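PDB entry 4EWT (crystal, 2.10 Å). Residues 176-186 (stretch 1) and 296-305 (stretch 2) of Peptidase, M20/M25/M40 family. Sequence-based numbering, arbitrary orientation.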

ATOM      1  N   TYR A 176      -7.021 -21.805 -34.712  1.00 41.24           N
ATOM      2  CA  TYR A 176      -5.558 -21.844 -34.720  1.00 40.28           C
ATOM      3  C   TYR A 176      -4.912 -20.473 -34.465  1.00 39.01           C
ATOM      4  O   TYR A 176      -5.546 -19.431 -34.662  1.00 39.28           O
ATOM      5  N   ARG A 177      -3.635 -20.492 -34.123  1.00 37.84           N
ATOM      6  CA  ARG A 177      -2.821 -19.318 -33.907  1.00 36.76           C
ATOM      7  C   ARG A 177      -1.341 -19.661 -33.823  1.00 36.29           C
ATOM      8  O   ARG A 177      -0.950 -20.430 -33.012  1.00 35.70           O
ATOM      9  N   PRO A 178      -0.520 -19.089 -34.677  1.00 36.09           N
ATOM     10  CA  PRO A 178       0.920 -19.361 -34.606  1.00 35.43           C
ATOM     11  C   PRO A 178       1.538 -18.621 -33.427  1.00 33.80           C
ATOM     12  O   PRO A 178       0.927 -17.694 -32.889  1.00 33.05           O
ATOM     13  N   GLY A 179       2.736 -19.034 -33.025  1.00 32.94           N
ATOM     14  CA  GLY A 179       3.422 -18.400 -31.912  1.00 30.90           C
ATOM     15  C   GLY A 179       2.818 -18.827 -30.585  1.00 29.71           C
ATOM     16  O   GLY A 179       2.146 -19.864 -30.503  1.00 28.97           O
ATOM     17  N   TYR A 180       3.042 -18.007 -29.556  1.00 27.89           N
ATOM     18  CA  TYR A 180       2.574 -18.302 -28.200  1.00 26.83           C
ATOM     19  C   TYR A 180       1.053 -18.279 -28.081  1.00 26.54           C
ATOM     20  O   TYR A 180       0.411 -17.273 -28.376  1.00 26.39           O
ATOM     21  N   VAL A 181       0.484 -19.388 -27.625  1.00 26.16           N
ATOM     22  CA  VAL A 181      -0.969 -19.558 -27.690  1.00 26.08           C
ATOM     23  C   VAL A 181      -1.605 -19.878 -26.324  1.00 25.43           C
ATOM     24  O   VAL A 181      -2.797 -19.644 -26.127  1.00 25.67           O
ATOM     25  N   GLN A 182      -0.808 -20.420 -25.403  1.00 24.67           N
ATOM     26  CA  GLN A 182      -1.243 -20.673 -24.020  1.00 23.79           C
ATOM     27  C   GLN A 182      -0.122 -20.345 -23.046  1.00 22.46           C
ATOM     28  O   GLN A 182       1.046 -20.503 -23.370  1.00 22.11           O
ATOM     29  N   THR A 183      -0.496 -19.870 -21.864  1.00 21.10           N
ATOM     30  CA  THR A 183       0.444 -19.296 -20.911  1.00 19.92           C
ATOM     31  C   THR A 183       1.264 -20.383 -20.248  1.00 19.94           C
ATOM     32  O   THR A 183       0.805 -21.505 -20.097  1.00 20.17           O
ATOM     33  N   GLY A 184       2.488 -20.040 -19.871  1.00 19.15           N
ATOM     34  CA  GLY A 184       3.274 -20.886 -18.995  1.00 18.77           C
ATOM     35  C   GLY A 184       2.983 -20.533 -17.554  1.00 18.15           C
ATOM     36  O   GLY A 184       2.334 -19.528 -17.267  1.00 16.61           O
ATOM     37  N   ARG A 185       3.496 -21.344 -16.645  1.00 18.09           N
ATOM     38  CA  ARG A 185       3.080 -21.272 -15.264  1.00 18.46           C
ATOM     39  C   ARG A 185       4.271 -21.451 -14.339  1.00 18.56           C
ATOM     40  O   ARG A 185       5.180 -22.258 -14.622  1.00 18.87           O
ATOM     41  N   ALA A 186       4.277 -20.682 -13.247  1.00 17.67           N
ATOM     42  CA  ALA A 186       5.222 -20.926 -12.153  1.00 18.49           C
ATOM     43  C   ALA A 186       4.484 -20.853 -10.823  1.00 18.15           C
ATOM     44  O   ALA A 186       3.399 -20.290 -10.755  1.00 17.89           O
ATOM     45  N   ASP A 296       7.137 -24.150 -13.811  1.00 24.61           N
ATOM     46  CA  ASP A 296       6.222 -25.216 -14.113  1.00 25.39           C
ATOM     47  C   ASP A 296       5.992 -25.073 -15.615  1.00 24.72           C
ATOM     48  O   ASP A 296       6.821 -24.465 -16.278  1.00 25.24           O
ATOM     49  N   TYR A 297       4.892 -25.593 -16.159  1.00 24.17           N
ATOM     50  CA  TYR A 297       4.721 -25.730 -17.606  1.00 23.95           C
ATOM     51  C   TYR A 297       5.226 -24.484 -18.341  1.00 22.91           C
ATOM     52  O   TYR A 297       4.990 -23.362 -17.895  1.00 21.84           O
ATOM     53  N   PRO A 298       5.959 -24.675 -19.453  1.00 22.84           N
ATOM     54  CA  PRO A 298       6.309 -23.505 -20.267  1.00 22.24           C
ATOM     55  C   PRO A 298       5.089 -23.006 -21.049  1.00 21.94           C
ATOM     56  O   PRO A 298       4.093 -23.732 -21.171  1.00 22.05           O
ATOM     57  N   ALA A 299       5.151 -21.775 -21.549  1.00 21.27           N
ATOM     58  CA  ALA A 299       4.155 -21.279 -22.496  1.00 21.06           C
ATOM     59  C   ALA A 299       4.112 -22.151 -23.753  1.00 22.25           C
ATOM     60  O   ALA A 299       5.140 -22.661 -24.207  1.00 22.74           O
ATOM     61  N   LEU A 300       2.921 -22.323 -24.315  1.00 22.24           N
ATOM     62  CA  LEU A 300       2.769 -23.181 -25.479  1.00 22.84           C
ATOM     63  C   LEU A 300       3.040 -22.363 -26.732  1.00 23.26           C
ATOM     64  O   LEU A 300       2.312 -21.410 -27.040  1.00 22.76           O
ATOM     65  N   TYR A 301       4.102 -22.733 -27.432  1.00 23.49           N
ATOM     66  CA  TYR A 301       4.521 -22.023 -28.625  1.00 25.05           C
ATOM     67  C   TYR A 301       4.144 -22.816 -29.873  1.00 25.87           C
ATOM     68  O   TYR A 301       4.703 -23.878 -30.130  1.00 26.60           O
ATOM     69  N   ASN A 302       3.174 -22.316 -30.627  1.00 26.29           N
ATOM     70  CA  ASN A 302       2.837 -22.917 -31.898  1.00 28.09           C
ATOM     71  C   ASN A 302       3.841 -22.481 -32.952  1.00 29.66           C
ATOM     72  O   ASN A 302       3.898 -21.302 -33.312  1.00 30.19           O
ATOM     73  N   ASP A 303       4.651 -23.431 -33.412  1.00 31.17           N
ATOM     74  CA  ASP A 303       5.606 -23.185 -34.489  1.00 32.85           C
ATOM     75  C   ASP A 303       4.903 -22.519 -35.673  1.00 34.05           C
ATOM     76  O   ASP A 303       3.949 -23.072 -36.202  1.00 34.51           O
ATOM     77  N   PRO A 304       5.357 -21.310 -36.064  1.00 34.84           N
ATOM     78  CA  PRO A 304       4.685 -20.542 -37.121  1.00 36.04           C
ATOM     79  C   PRO A 304       4.616 -21.256 -38.481  1.00 37.93           C
ATOM     80  O   PRO A 304       3.562 -21.237 -39.109  1.00 38.30           O
ATOM     81  N   GLU A 305       5.717 -21.876 -38.916  1.00 39.59           N
ATOM     82  CA  GLU A 305       5.757 -22.629 -40.188  1.00 42.03           C
ATOM     83  C   GLU A 305       4.744 -23.773 -40.187  1.00 42.16           C
ATOM     84  O   GLU A 305       3.896 -23.869 -41.078  1.00 42.90           O
TER

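Two segments at least 110 residues apart in sequence meet here as antiparallel strands, joined by a ladder of backbone hydrogen bonds and locked at one end by a buried salt bridge. The example illustrates a general principle: main-chain pairing sets the register, and side chains then give each position along it a distinct character.

G179 N donates to N302 O (2.6 Å) and N302 N to G179 O (2.7 Å), while V181 N reaches L300 O and L300 N reaches Q182 O, both at 2.8 Å. Y180 and Y301 are directly opposed as a non-hydrogen-bonded antiparallel pair, so their side chains emerge on the same face of the sheet. Y180 is an m rotamer and Y301 a t rotamer, and the edge of the Y301 ring turns toward the face of the Y180 ring, with centroids 4.8 Å apart and planes at 66°. The Y180 ring also packs against A299, CD1 to CB at 3.6 Å. G179 supplies no side chain, and its CA lies 3.5 Å from CE1 of Y301; its positive phi by itself favours glycine.

N302 and L300 share the other face. N302, with chi1 in the m well, directs its amide back to the main chain of the first stretch, ND2 donating to R177 O at 2.9 Å, so a side chain extends the ladder beyond the strand pair. L300, a t,t rotamer, brings CD2 to 3.8 Å from CG1 of V181, a p rotamer. Near the far end of this pairing, P178 CB and P304 CB make a looser apolar contact at 4.3 Å.

At G184 the two backbones come very close, CA to CA of A299 being 3.6 Å. A CB here would point toward the second stretch and lie only 2.5 Å from A299 N, a clash, so the absence of a side chain permits the approach. Beside it, a water lies 3.0 Å from both T183 O and P298 O, linking two carbonyls that, as acceptors, cannot bond each other.

R185 and D296 close the interface. R185 N donates to Y297 O (2.8 Å), and D296 N to R185 O in a weak bond (2.8 Å). The arginine starts sideways, but its t,t,p chain brings the guanidinium to D296, a t rotamer whose CB points toward the first stretch. NE and NH2 of R185 both donate to OD2 of D296, at 2.7 and 3.0 Å. The same guanidinium lies over one face of the Y297 ring, CZ 4.7 Å from its centroid, in an off-centre cation-pi contact.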

ATOM      1  CB  TYR A 176      -5.052 -22.403 -36.053  1.00 41.24           C
ATOM      2  CG  TYR A 176      -5.049 -21.409 -37.204  1.00 42.54           C
ATOM      3  CD1 TYR A 176      -3.871 -20.765 -37.595  1.00 42.09           C
ATOM      4  CD2 TYR A 176      -6.222 -21.121 -37.909  1.00 43.65           C
ATOM      5  CE1 TYR A 176      -3.862 -19.854 -38.662  1.00 42.92           C
ATOM      6  CE2 TYR A 176      -6.223 -20.212 -38.976  1.00 44.52           C
ATOM      7  CZ  TYR A 176      -5.043 -19.584 -39.349  1.00 44.26           C
ATOM      8  OH  TYR A 176      -5.047 -18.689 -40.407  1.00 44.76           O
ATOM      9  CB  ARG A 177      -3.260 -18.603 -32.639  1.00 35.65           C
ATOM     10  CG  ARG A 177      -2.406 -17.446 -32.312  1.00 34.81           C
ATOM     11  CD  ARG A 177      -2.842 -16.773 -31.102  1.00 34.70           C
ATOM     12  NE  ARG A 177      -2.716 -15.359 -31.273  1.00 34.72           N
ATOM     13  CZ  ARG A 177      -1.604 -14.712 -31.042  1.00 33.57           C
ATOM     14  NH1 ARG A 177      -0.534 -15.342 -30.608  1.00 32.56           N
ATOM     15  NH2 ARG A 177      -1.579 -13.425 -31.236  1.00 35.16           N
ATOM     16  CB  PRO A 178       1.461 -18.793 -35.926  1.00 36.40           C
ATOM     17  CG  PRO A 178       0.497 -17.710 -36.296  1.00 36.53           C
ATOM     18  CD  PRO A 178      -0.858 -18.173 -35.791  1.00 37.01           C
ATOM     19  CB  TYR A 180       3.174 -17.312 -27.213  1.00 25.77           C
ATOM     20  CG  TYR A 180       4.649 -17.493 -26.951  1.00 25.47           C
ATOM     21  CD1 TYR A 180       5.112 -18.519 -26.126  1.00 26.35           C
ATOM     22  CD2 TYR A 180       5.582 -16.628 -27.511  1.00 25.92           C
ATOM     23  CE1 TYR A 180       6.478 -18.675 -25.867  1.00 25.91           C
ATOM     24  CE2 TYR A 180       6.940 -16.771 -27.253  1.00 26.44           C
ATOM     25  CZ  TYR A 180       7.375 -17.790 -26.426  1.00 27.17           C
ATOM     26  OH  TYR A 180       8.716 -17.927 -26.172  1.00 31.52           O
ATOM     27  CB  VAL A 181      -1.365 -20.593 -28.787  1.00 27.10           C
ATOM     28  CG1 VAL A 181      -0.773 -21.979 -28.484  1.00 25.54           C
ATOM     29  CG2 VAL A 181      -2.880 -20.661 -28.963  1.00 27.34           C
ATOM     30  CB  GLN A 182      -1.769 -22.106 -23.842  1.00 24.54           C
ATOM     31  CG  GLN A 182      -3.122 -22.256 -24.525  1.00 27.00           C
ATOM     32  CD  GLN A 182      -3.861 -23.550 -24.271  1.00 29.12           C
ATOM     33  OE1 GLN A 182      -4.424 -24.116 -25.196  1.00 31.34           O
ATOM     34  NE2 GLN A 182      -3.910 -23.994 -23.024  1.00 29.31           N
ATOM     35  CB  THR A 183      -0.282 -18.502 -19.782  1.00 19.13           C
ATOM     36  OG1 THR A 183      -1.145 -19.383 -19.053  1.00 20.13           O
ATOM     37  CG2 THR A 183      -1.101 -17.376 -20.347  1.00 18.01           C
ATOM     38  CB  ARG A 185       2.027 -22.346 -15.000  1.00 18.93           C
ATOM     39  CG  ARG A 185       1.445 -22.347 -13.598  1.00 20.18           C
ATOM     40  CD  ARG A 185       0.193 -23.212 -13.563  1.00 23.69           C
ATOM     41  NE  ARG A 185       0.526 -24.601 -13.834  1.00 24.68           N
ATOM     42  CZ  ARG A 185      -0.354 -25.545 -14.157  1.00 29.05           C
ATOM     43  NH1 ARG A 185      -1.653 -25.265 -14.249  1.00 28.22           N
ATOM     44  NH2 ARG A 185       0.070 -26.777 -14.397  1.00 26.22           N
ATOM     45  CB  ALA A 186       6.383 -19.939 -12.209  1.00 17.31           C
ATOM     46  CB  ASP A 296       4.921 -24.970 -13.351  1.00 25.44           C
ATOM     47  CG  ASP A 296       3.996 -26.114 -13.438  1.00 27.93           C
ATOM     48  OD1 ASP A 296       4.383 -27.220 -12.995  1.00 31.52           O
ATOM     49  OD2 ASP A 296       2.890 -25.905 -13.966  1.00 29.49           O
ATOM     50  CB  TYR A 297       3.262 -26.040 -18.002  1.00 24.31           C
ATOM     51  CG  TYR A 297       2.642 -27.303 -17.404  1.00 25.05           C
ATOM     52  CD1 TYR A 297       3.415 -28.251 -16.725  1.00 27.13           C
ATOM     53  CD2 TYR A 297       1.275 -27.558 -17.543  1.00 25.09           C
ATOM     54  CE1 TYR A 297       2.839 -29.405 -16.186  1.00 28.78           C
ATOM     55  CE2 TYR A 297       0.686 -28.706 -17.004  1.00 27.49           C
ATOM     56  CZ  TYR A 297       1.471 -29.625 -16.329  1.00 29.82           C
ATOM     57  OH  TYR A 297       0.896 -30.766 -15.792  1.00 30.87           O
ATOM     58  CB  PRO A 298       7.385 -24.047 -21.227  1.00 23.47           C
ATOM     59  CG  PRO A 298       7.155 -25.529 -21.280  1.00 23.95           C
ATOM     60  CD  PRO A 298       6.621 -25.907 -19.919  1.00 23.86           C
ATOM     61  CB  ALA A 299       4.451 -19.839 -22.868  1.00 20.76           C
ATOM     62  CB  LEU A 300       1.373 -23.780 -25.526  1.00 22.83           C
ATOM     63  CG  LEU A 300       1.193 -25.107 -26.253  1.00 24.12           C
ATOM     64  CD1 LEU A 300      -0.221 -25.585 -25.971  1.00 22.97           C
ATOM     65  CD2 LEU A 300       1.443 -24.990 -27.743  1.00 23.67           C
ATOM     66  CB  TYR A 301       6.036 -21.768 -28.581  1.00 25.40           C
ATOM     67  CG  TYR A 301       6.510 -20.905 -29.718  1.00 28.04           C
ATOM     68  CD1 TYR A 301       6.237 -19.531 -29.724  1.00 28.72           C
ATOM     69  CD2 TYR A 301       7.216 -21.448 -30.789  1.00 29.27           C
ATOM     70  CE1 TYR A 301       6.659 -18.725 -30.756  1.00 30.54           C
ATOM     71  CE2 TYR A 301       7.644 -20.642 -31.838  1.00 32.21           C
ATOM     72  CZ  TYR A 301       7.353 -19.276 -31.812  1.00 31.43           C
ATOM     73  OH  TYR A 301       7.758 -18.453 -32.830  1.00 32.81           O
ATOM     74  CB  ASN A 302       1.413 -22.566 -32.320  1.00 27.66           C
ATOM     75  CG  ASN A 302       0.378 -23.499 -31.718  1.00 27.62           C
ATOM     76  OD1 ASN A 302       0.710 -24.525 -31.128  1.00 26.86           O
ATOM     77  ND2 ASN A 302      -0.881 -23.141 -31.860  1.00 27.16           N
ATOM     78  CB  ASP A 303       6.276 -24.477 -34.934  1.00 33.54           C
ATOM     79  CG  ASP A 303       7.271 -24.250 -36.068  1.00 35.50           C
ATOM     80  OD1 ASP A 303       6.991 -24.687 -37.204  1.00 35.81           O
ATOM     81  OD2 ASP A 303       8.312 -23.605 -35.825  1.00 35.34           O
ATOM     82  CB  PRO A 304       5.519 -19.258 -37.202  1.00 35.64           C
ATOM     83  CG  PRO A 304       6.054 -19.098 -35.821  1.00 34.46           C
ATOM     84  CD  PRO A 304       6.414 -20.510 -35.415  1.00 34.16           C
ATOM     85  CB  GLU A 305       7.158 -23.206 -40.465  1.00 43.03           C
ATOM     86  CG  GLU A 305       8.240 -22.183 -40.782  1.00 45.54           C
ATOM     87  CD  GLU A 305       9.639 -22.793 -40.794  1.00 48.40           C
ATOM     88  OE1 GLU A 305      10.448 -22.426 -39.906  1.00 48.49           O
ATOM     89  OE2 GLU A 305       9.925 -23.637 -41.679  1.00 49.97           O
TER
HETATM   90  O   HOH W   1       1.184 -24.039 -21.586  1.00  8.40           O